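Local coordinates for protein nitrite oxidoreductase subunit A (Kuenenia stuttgartiensis, PDB 7B04) that belongs to the molybdopterin oxidoreductase family and carries a molybdenum atom, an iron-sulfur cluster and two MD1 molecules, at residues L135-D146 and Y159-L170. Residues are numbered along the deposited sequence; the frame is centred on the assembly and turned at random. Where two conformers were deposited one is given.
Sequences LIRKGWKRWADD and YMFDNRGNDELL
Arg137 reaches from the start of helix 138-145 into the loop 159-168, a place suited to a flat guanidinium whose N-H groups can serve several acceptors. Its chain runs extended, then bends about the CG-CD bond (chi3 58°), which brings NH1 within 3.0 Å of Tyr159 O in a nearly straight N-H bond within the guanidinium plane. NH1 also forms a salt bridge with Asp167 OD2 at 2.7 Å; its hydrogen bond is weak, and the two flat groups are turned 63° apart. The same OD2 accepts Gly139 N through its syn lone pair at 2.7 Å, so one short carboxylate ties the arginine to the first turn of the helix. Glycine suits this turn because a side chain would meet Tyr159 O and Asp167. Arg164 CG lies over one guanidinium face; salt bridges from both arginines to Asp692 probably offset the closeness of their charges.

Farther along, Trp143 CB sits over the face of the Tyr159 ring, 3.8 Å from its centroid. That ring reaches along the helix to its C-terminal end, where Tyr159 OH donates to Asp146 OD2 at 2.6 Å, on the anti side of the carboxylate. Phe161 turns its edge to the face of Trp143, planes 80° apart, while Trp140, nearly parallel to Phe161, is slid aside and barely overlaps it. Backbone carbonyls satisfy both indole N-H groups: Glu675 O for Trp140 NE1, Pro149 O for Trp143 NE1.

At the other end, Ile136 and Leu170 make an antiparallel hydrogen-bonded pair, and Lys138 N donates to Glu168 O at 2.8 Å. Strand 169-171 thus pairs with 135-137 as an outermost strand, within this chain, of a mixed sheet, beside a four-ring aromatic cluster and the Schellman motif, with Met160 at C-prime, that ends helix 153-158.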
ATOM      1  N   LEU B 135     -14.971   8.301 -24.778  1.00 19.86           N
ATOM      2  CA  LEU B 135     -15.939   9.244 -24.241  1.00 23.50           C
ATOM      3  C   LEU B 135     -15.681  10.641 -24.786  1.00 27.94           C
ATOM      4  O   LEU B 135     -14.529  11.064 -24.926  1.00 25.69           O
ATOM      5  CB  LEU B 135     -15.888   9.280 -22.711  1.00 24.06           C
ATOM      6  CG  LEU B 135     -16.313   8.016 -21.967  1.00 17.47           C
ATOM      7  CD1 LEU B 135     -16.035   8.159 -20.478  1.00 10.21           C
ATOM      8  CD2 LEU B 135     -17.781   7.738 -22.216  1.00 23.33           C
ATOM      9  N   ILE B 136     -16.764  11.349 -25.095  1.00 29.91           N
ATOM     10  CA  ILE B 136     -16.718  12.757 -25.461  1.00 30.43           C
ATOM     11  C   ILE B 136     -17.803  13.476 -24.670  1.00 31.17           C
ATOM     12  O   ILE B 136     -18.909  12.951 -24.497  1.00 28.05           O
ATOM     13  CB  ILE B 136     -16.898  12.966 -26.982  1.00 27.36           C
ATOM     14  CG1 ILE B 136     -16.794  14.450 -27.340  1.00 33.53           C
ATOM     15  CG2 ILE B 136     -18.218  12.378 -27.464  1.00 32.46           C
ATOM     16  CD1 ILE B 136     -16.750  14.717 -28.830  1.00 34.77           C
ATOM     17  N   ARG B 137     -17.484  14.667 -24.175  1.00 28.85           N
ATOM     18  CA  ARG B 137     -18.431  15.416 -23.363  1.00 30.88           C
ATOM     19  C   ARG B 137     -19.486  16.063 -24.250  1.00 31.68           C
ATOM     20  O   ARG B 137     -19.183  16.564 -25.338  1.00 27.71           O
ATOM     21  CB  ARG B 137     -17.710  16.476 -22.532  1.00 33.23           C
ATOM     22  CG  ARG B 137     -18.594  17.137 -21.489  1.00 34.27           C
ATOM     23  CD  ARG B 137     -17.795  18.101 -20.640  1.00 39.84           C
ATOM     24  NE  ARG B 137     -17.164  19.121 -21.466  1.00 37.24           N
ATOM     25  CZ  ARG B 137     -17.781  20.207 -21.918  1.00 35.05           C
ATOM     26  NH1 ARG B 137     -19.055  20.431 -21.620  1.00 27.14           N
ATOM     27  NH2 ARG B 137     -17.120  21.072 -22.668  1.00 36.63           N
ATOM     28  N   LYS B 138     -20.733  16.045 -23.775  1.00 36.27           N
ATOM     29  CA  LYS B 138     -21.847  16.528 -24.585  1.00 38.37           C
ATOM     30  C   LYS B 138     -21.683  18.001 -24.940  1.00 36.82           C
ATOM     31  O   LYS B 138     -21.882  18.398 -26.093  1.00 33.99           O
ATOM     32  CB  LYS B 138     -23.169  16.298 -23.851  1.00 34.87           C
ATOM     33  CG  LYS B 138     -24.396  16.687 -24.662  1.00 43.08           C
ATOM     34  CD  LYS B 138     -25.679  16.498 -23.869  1.00 37.92           C
ATOM     35  CE  LYS B 138     -26.901  16.751 -24.737  1.00 57.93           C
ATOM     36  NZ  LYS B 138     -26.973  18.165 -25.201  1.00 58.18           N
ATOM     37  N   GLY B 139     -21.308  18.829 -23.964  1.00 38.83           N
ATOM     38  CA  GLY B 139     -21.168  20.248 -24.243  1.00 30.79           C
ATOM     39  C   GLY B 139     -19.953  20.624 -25.062  1.00 35.12           C
ATOM     40  O   GLY B 139     -19.816  21.797 -25.422  1.00 39.08           O
ATOM     41  N   TRP B 140     -19.097  19.665 -25.406  1.00 38.20           N
ATOM     42  CA  TRP B 140     -18.000  19.930 -26.326  1.00 30.78           C
ATOM     43  C   TRP B 140     -18.320  19.440 -27.725  1.00 34.01           C
ATOM     44  O   TRP B 140     -18.007  20.121 -28.708  1.00 33.07           O
ATOM     45  CB  TRP B 140     -16.705  19.274 -25.840  1.00 27.49           C
ATOM     46  CG  TRP B 140     -15.485  19.806 -26.535  1.00 32.81           C
ATOM     47  CD1 TRP B 140     -14.661  20.802 -26.097  1.00 35.19           C
ATOM     48  CD2 TRP B 140     -14.966  19.385 -27.804  1.00 36.68           C
ATOM     49  NE1 TRP B 140     -13.655  21.019 -27.008  1.00 33.88           N
ATOM     50  CE2 TRP B 140     -13.820  20.163 -28.066  1.00 36.60           C
ATOM     51  CE3 TRP B 140     -15.355  18.423 -28.742  1.00 38.22           C
ATOM     52  CZ2 TRP B 140     -13.061  20.009 -29.224  1.00 33.58           C
ATOM     53  CZ3 TRP B 140     -14.603  18.274 -29.892  1.00 38.09           C
ATOM     54  CH2 TRP B 140     -13.467  19.060 -30.123  1.00 35.29           C
ATOM     55  N   LYS B 141     -18.939  18.263 -27.827  1.00 33.89           N
ATOM     56  CA  LYS B 141     -19.458  17.807 -29.109  1.00 34.40           C
ATOM     57  C   LYS B 141     -20.503  18.784 -29.631  1.00 35.00           C
ATOM     58  O   LYS B 141     -20.584  19.036 -30.839  1.00 30.84           O
ATOM     59  CB  LYS B 141     -20.040  16.404 -28.954  1.00 32.63           C
ATOM     60  CG  LYS B 141     -20.633  15.804 -30.210  1.00 31.56           C
ATOM     61  CD  LYS B 141     -21.141  14.400 -29.925  1.00 30.19           C
ATOM     62  CE  LYS B 141     -21.500  13.664 -31.201  1.00 35.48           C
ATOM     63  NZ  LYS B 141     -22.608  14.333 -31.935  1.00 31.20           N
ATOM     64  N   ARG B 142     -21.317  19.340 -28.728  0.51 37.62           N
ATOM     65  CA  ARG B 142     -22.265  20.385 -29.106  0.51 38.42           C
ATOM     66  C   ARG B 142     -21.538  21.599 -29.671  0.51 41.15           C
ATOM     67  O   ARG B 142     -21.932  22.151 -30.705  0.51 39.39           O
ATOM     68  CB  ARG B 142     -23.110  20.781 -27.894  0.51 37.65           C
ATOM     69  CG  ARG B 142     -24.540  21.185 -28.217  0.51 37.77           C
ATOM     70  CD  ARG B 142     -25.271  21.701 -26.980  0.51 40.65           C
ATOM     71  NE  ARG B 142     -24.480  21.565 -25.758  0.51 37.21           N
ATOM     72  CZ  ARG B 142     -24.988  21.237 -24.572  0.51 36.23           C
ATOM     73  NH1 ARG B 142     -26.287  21.009 -24.447  0.51 37.52           N
ATOM     74  NH2 ARG B 142     -24.198  21.137 -23.512  0.51 33.65           N
ATOM     75  N   TRP B 143     -20.470  22.028 -28.996  1.00 38.73           N
ATOM     76  CA  TRP B 143     -19.688  23.166 -29.465  1.00 35.99           C
ATOM     77  C   TRP B 143     -19.026  22.867 -30.806  1.00 38.64           C
ATOM     78  O   TRP B 143     -18.956  23.738 -31.681  1.00 41.58           O
ATOM     79  CB  TRP B 143     -18.651  23.534 -28.404  1.00 37.14           C
ATOM     80  CG  TRP B 143     -17.738  24.655 -28.768  1.00 33.59           C
ATOM     81  CD1 TRP B 143     -18.092  25.933 -29.078  1.00 36.62           C
ATOM     82  CD2 TRP B 143     -16.310  24.606 -28.835  1.00 35.50           C
ATOM     83  NE1 TRP B 143     -16.971  26.682 -29.348  1.00 43.51           N
ATOM     84  CE2 TRP B 143     -15.864  25.889 -29.204  1.00 35.81           C
ATOM     85  CE3 TRP B 143     -15.363  23.598 -28.623  1.00 37.22           C
ATOM     86  CZ2 TRP B 143     -14.515  26.192 -29.367  1.00 32.67           C
ATOM     87  CZ3 TRP B 143     -14.025  23.901 -28.784  1.00 36.38           C
ATOM     88  CH2 TRP B 143     -13.612  25.187 -29.152  1.00 37.22           C
ATOM     89  N   ALA B 144     -18.542  21.636 -30.986  1.00 40.83           N
ATOM     90  CA  ALA B 144     -17.944  21.247 -32.259  1.00 35.28           C
ATOM     91  C   ALA B 144     -18.981  21.162 -33.373  1.00 38.69           C
ATOM     92  O   ALA B 144     -18.652  21.404 -34.540  1.00 42.42           O
ATOM     93  CB  ALA B 144     -17.216  19.912 -32.111  1.00 30.83           C
ATOM     94  N   ASP B 145     -20.230  20.830 -33.040  1.00 38.79           N
ATOM     95  CA  ASP B 145     -21.258  20.680 -34.063  1.00 35.83           C
ATOM     96  C   ASP B 145     -21.863  22.013 -34.475  1.00 42.57           C
ATOM     97  O   ASP B 145     -22.459  22.102 -35.555  1.00 34.79           O
ATOM     98  CB  ASP B 145     -22.371  19.753 -33.570  1.00 35.45           C
ATOM     99  CG  ASP B 145     -21.933  18.304 -33.492  1.00 37.69           C
ATOM    100  OD1 ASP B 145     -21.046  17.906 -34.274  1.00 39.76           O
ATOM    101  OD2 ASP B 145     -22.481  17.563 -32.649  1.00 39.13           O
ATOM    102  N   ASP B 146     -21.723  23.046 -33.650  1.00 41.79           N
ATOM    103  CA  ASP B 146     -22.227  24.370 -33.976  1.00 47.42           C
ATOM    104  C   ASP B 146     -21.209  25.214 -34.732  1.00 49.61           C
ATOM    105  O   ASP B 146     -21.473  26.393 -34.992  1.00 63.16           O
ATOM    106  CB  ASP B 146     -22.659  25.098 -32.697  1.00 45.85           C
ATOM    107  CG  ASP B 146     -23.880  24.468 -32.053  1.00 40.81           C
ATOM    108  OD1 ASP B 146     -24.693  23.862 -32.783  1.00 41.51           O
ATOM    109  OD2 ASP B 146     -24.029  24.580 -30.819  1.00 43.64           O
ATOM    110  N   TYR B 159     -22.096  25.926 -23.495  1.00 38.63           N
ATOM    111  CA  TYR B 159     -21.457  24.643 -23.744  1.00 35.41           C
ATOM    112  C   TYR B 159     -20.791  24.069 -22.500  1.00 35.03           C
ATOM    113  O   TYR B 159     -20.081  23.062 -22.595  1.00 36.12           O
ATOM    114  CB  TYR B 159     -20.446  24.781 -24.882  1.00 36.32           C
ATOM    115  CG  TYR B 159     -21.062  25.269 -26.177  1.00 34.88           C
ATOM    116  CD1 TYR B 159     -21.879  24.441 -26.935  1.00 39.52           C
ATOM    117  CD2 TYR B 159     -20.835  26.561 -26.635  1.00 36.55           C
ATOM    118  CE1 TYR B 159     -22.448  24.883 -28.115  1.00 38.74           C
ATOM    119  CE2 TYR B 159     -21.400  27.012 -27.815  1.00 36.19           C
ATOM    120  CZ  TYR B 159     -22.204  26.169 -28.551  1.00 35.92           C
ATOM    121  OH  TYR B 159     -22.768  26.612 -29.724  1.00 36.55           O
ATOM    122  N   MET B 160     -20.990  24.704 -21.343  1.00 35.83           N
ATOM    123  CA  MET B 160     -20.628  24.137 -20.045  1.00 34.68           C
ATOM    124  C   MET B 160     -19.121  23.924 -19.916  1.00 34.19           C
ATOM    125  O   MET B 160     -18.654  22.854 -19.525  1.00 44.72           O
ATOM    126  CB  MET B 160     -21.390  22.836 -19.783  1.00 31.62           C
ATOM    127  CG  MET B 160     -22.891  23.013 -19.650  1.00 34.63           C
ATOM    128  SD  MET B 160     -23.744  21.459 -19.328  1.00 42.34           S
ATOM    129  CE  MET B 160     -25.453  21.989 -19.377  1.00 43.43           C
ATOM    130  N   PHE B 161     -18.351  24.963 -20.244  1.00 36.08           N
ATOM    131  CA  PHE B 161     -16.923  24.916 -19.954  1.00 35.00           C
ATOM    132  C   PHE B 161     -16.638  25.345 -18.523  1.00 34.39           C
ATOM    133  O   PHE B 161     -15.678  24.861 -17.912  1.00 34.70           O
ATOM    134  CB  PHE B 161     -16.134  25.799 -20.925  1.00 36.26           C
ATOM    135  CG  PHE B 161     -16.038  25.249 -22.325  1.00 33.89           C
ATOM    136  CD1 PHE B 161     -16.875  24.236 -22.759  1.00 42.00           C
ATOM    137  CD2 PHE B 161     -15.088  25.739 -23.202  1.00 41.27           C
ATOM    138  CE1 PHE B 161     -16.778  23.740 -24.047  1.00 46.11           C
ATOM    139  CE2 PHE B 161     -14.984  25.236 -24.485  1.00 41.46           C
ATOM    140  CZ  PHE B 161     -15.829  24.239 -24.907  1.00 38.51           C
ATOM    141  N   ASP B 162     -17.460  26.241 -17.975  1.00 40.39           N
ATOM    142  CA  ASP B 162     -17.315  26.639 -16.580  1.00 47.66           C
ATOM    143  C   ASP B 162     -17.834  25.566 -15.633  1.00 48.62           C
ATOM    144  O   ASP B 162     -17.296  25.400 -14.533  1.00 47.95           O
ATOM    145  CB  ASP B 162     -18.042  27.960 -16.326  1.00 43.12           C
ATOM    146  CG  ASP B 162     -19.528  27.879 -16.625  1.00 49.54           C
ATOM    147  OD1 ASP B 162     -19.959  26.906 -17.279  1.00 52.09           O
ATOM    148  OD2 ASP B 162     -20.267  28.788 -16.194  1.00 50.97           O
ATOM    149  N   ASN B 163     -18.875  24.840 -16.037  1.00 44.55           N
ATOM    150  CA  ASN B 163     -19.445  23.745 -15.257  1.00 49.21           C
ATOM    151  C   ASN B 163     -19.335  22.472 -16.093  1.00 42.93           C
ATOM    152  O   ASN B 163     -20.277  22.093 -16.794  1.00 49.11           O
ATOM    153  CB  ASN B 163     -20.895  24.052 -14.872  1.00 47.40           C
ATOM    154  CG  ASN B 163     -21.445  23.081 -13.845  1.00 54.72           C
ATOM    155  OD1 ASN B 163     -20.754  22.159 -13.410  1.00 51.09           O
ATOM    156  ND2 ASN B 163     -22.697  23.286 -13.451  1.00 45.84           N
ATOM    157  N   ARG B 164     -18.179  21.814 -16.013  1.00 33.14           N
ATOM    158  CA  ARG B 164     -17.955  20.552 -16.706  1.00 34.46           C
ATOM    159  C   ARG B 164     -18.315  19.337 -15.864  1.00 44.12           C
ATOM    160  O   ARG B 164     -18.282  18.215 -16.381  1.00 47.11           O
ATOM    161  CB  ARG B 164     -16.488  20.426 -17.136  1.00 32.36           C
ATOM    162  CG  ARG B 164     -16.094  21.204 -18.379  1.00 36.47           C
ATOM    163  CD  ARG B 164     -14.712  20.762 -18.844  1.00 34.30           C
ATOM    164  NE  ARG B 164     -14.292  21.404 -20.086  1.00 34.16           N
ATOM    165  CZ  ARG B 164     -13.483  22.459 -20.143  1.00 33.44           C
ATOM    166  NH1 ARG B 164     -13.007  22.993 -19.028  1.00 26.18           N
ATOM    167  NH2 ARG B 164     -13.148  22.978 -21.318  1.00 31.81           N
ATOM    168  N   GLY B 165     -18.662  19.528 -14.594  1.00 43.69           N
ATOM    169  CA  GLY B 165     -18.923  18.406 -13.716  1.00 35.02           C
ATOM    170  C   GLY B 165     -20.390  18.044 -13.626  1.00 33.76           C
ATOM    171  O   GLY B 165     -20.750  17.033 -13.016  1.00 30.26           O
ATOM    172  N   ASN B 166     -21.246  18.867 -14.229  1.00 33.50           N
ATOM    173  CA  ASN B 166     -22.670  18.583 -14.325  1.00 34.19           C
ATOM    174  C   ASN B 166     -23.107  18.319 -15.759  1.00 34.21           C
ATOM    175  O   ASN B 166     -24.310  18.263 -16.034  1.00 31.16           O
ATOM    176  CB  ASN B 166     -23.482  19.730 -13.720  1.00 35.66           C
ATOM    177  CG  ASN B 166     -23.279  19.856 -12.224  1.00 38.06           C
ATOM    178  OD1 ASN B 166     -22.734  20.849 -11.741  1.00 35.30           O
ATOM    179  ND2 ASN B 166     -23.710  18.843 -11.481  1.00 43.11           N
ATOM    180  N   ASP B 167     -22.158  18.153 -16.677  1.00 32.79           N
ATOM    181  CA  ASP B 167     -22.460  17.761 -18.042  1.00 33.14           C
ATOM    182  C   ASP B 167     -22.396  16.239 -18.137  1.00 35.14           C
ATOM    183  O   ASP B 167     -22.199  15.542 -17.141  1.00 36.91           O
ATOM    184  CB  ASP B 167     -21.493  18.441 -19.011  1.00 28.24           C
ATOM    185  CG  ASP B 167     -22.006  18.463 -20.437  1.00 32.36           C
ATOM    186  OD1 ASP B 167     -23.100  17.918 -20.690  1.00 37.13           O
ATOM    187  OD2 ASP B 167     -21.314  19.033 -21.304  1.00 36.73           O
ATOM    188  N   GLU B 168     -22.557  15.705 -19.343  1.00 31.78           N
ATOM    189  CA  GLU B 168     -22.627  14.266 -19.541  1.00 29.78           C
ATOM    190  C   GLU B 168     -21.521  13.804 -20.478  1.00 36.52           C
ATOM    191  O   GLU B 168     -21.232  14.456 -21.485  1.00 40.32           O
ATOM    192  CB  GLU B 168     -23.991  13.853 -20.101  1.00 31.08           C
ATOM    193  CG  GLU B 168     -24.198  12.351 -20.174  1.00 40.41           C
ATOM    194  CD  GLU B 168     -25.576  11.976 -20.674  1.00 44.56           C
ATOM    195  OE1 GLU B 168     -26.360  12.893 -20.998  1.00 41.30           O
ATOM    196  OE2 GLU B 168     -25.876  10.765 -20.744  1.00 53.70           O
ATOM    197  N   LEU B 169     -20.907  12.673 -20.137  1.00 32.98           N
ATOM    198  CA  LEU B 169     -19.908  12.040 -20.987  1.00 26.27           C
ATOM    199  C   LEU B 169     -20.598  10.977 -21.833  1.00 23.86           C
ATOM    200  O   LEU B 169     -21.123   9.994 -21.300  1.00 32.27           O
ATOM    201  CB  LEU B 169     -18.790  11.429 -20.145  1.00 23.21           C
ATOM    202  CG  LEU B 169     -17.920  12.439 -19.396  1.00 27.77           C
ATOM    203  CD1 LEU B 169     -16.990  11.733 -18.428  1.00 30.33           C
ATOM    204  CD2 LEU B 169     -17.131  13.298 -20.374  1.00 28.05           C
ATOM    205  N   LEU B 170     -20.592  11.175 -23.145  1.00 24.87           N
ATOM    206  CA  LEU B 170     -21.291  10.317 -24.089  1.00 27.03           C
ATOM    207  C   LEU B 170     -20.332   9.329 -24.741  1.00 26.11           C
ATOM    208  O   LEU B 170     -19.124   9.562 -24.829  1.00 25.56           O
ATOM    209  CB  LEU B 170     -21.986  11.161 -25.162  1.00 32.36           C
ATOM    210  CG  LEU B 170     -22.986  12.187 -24.630  1.00 38.86           C
ATOM    211  CD1 LEU B 170     -23.505  13.069 -25.756  1.00 32.94           C
ATOM    212  CD2 LEU B 170     -24.134  11.491 -23.910  1.00 39.30           C
TER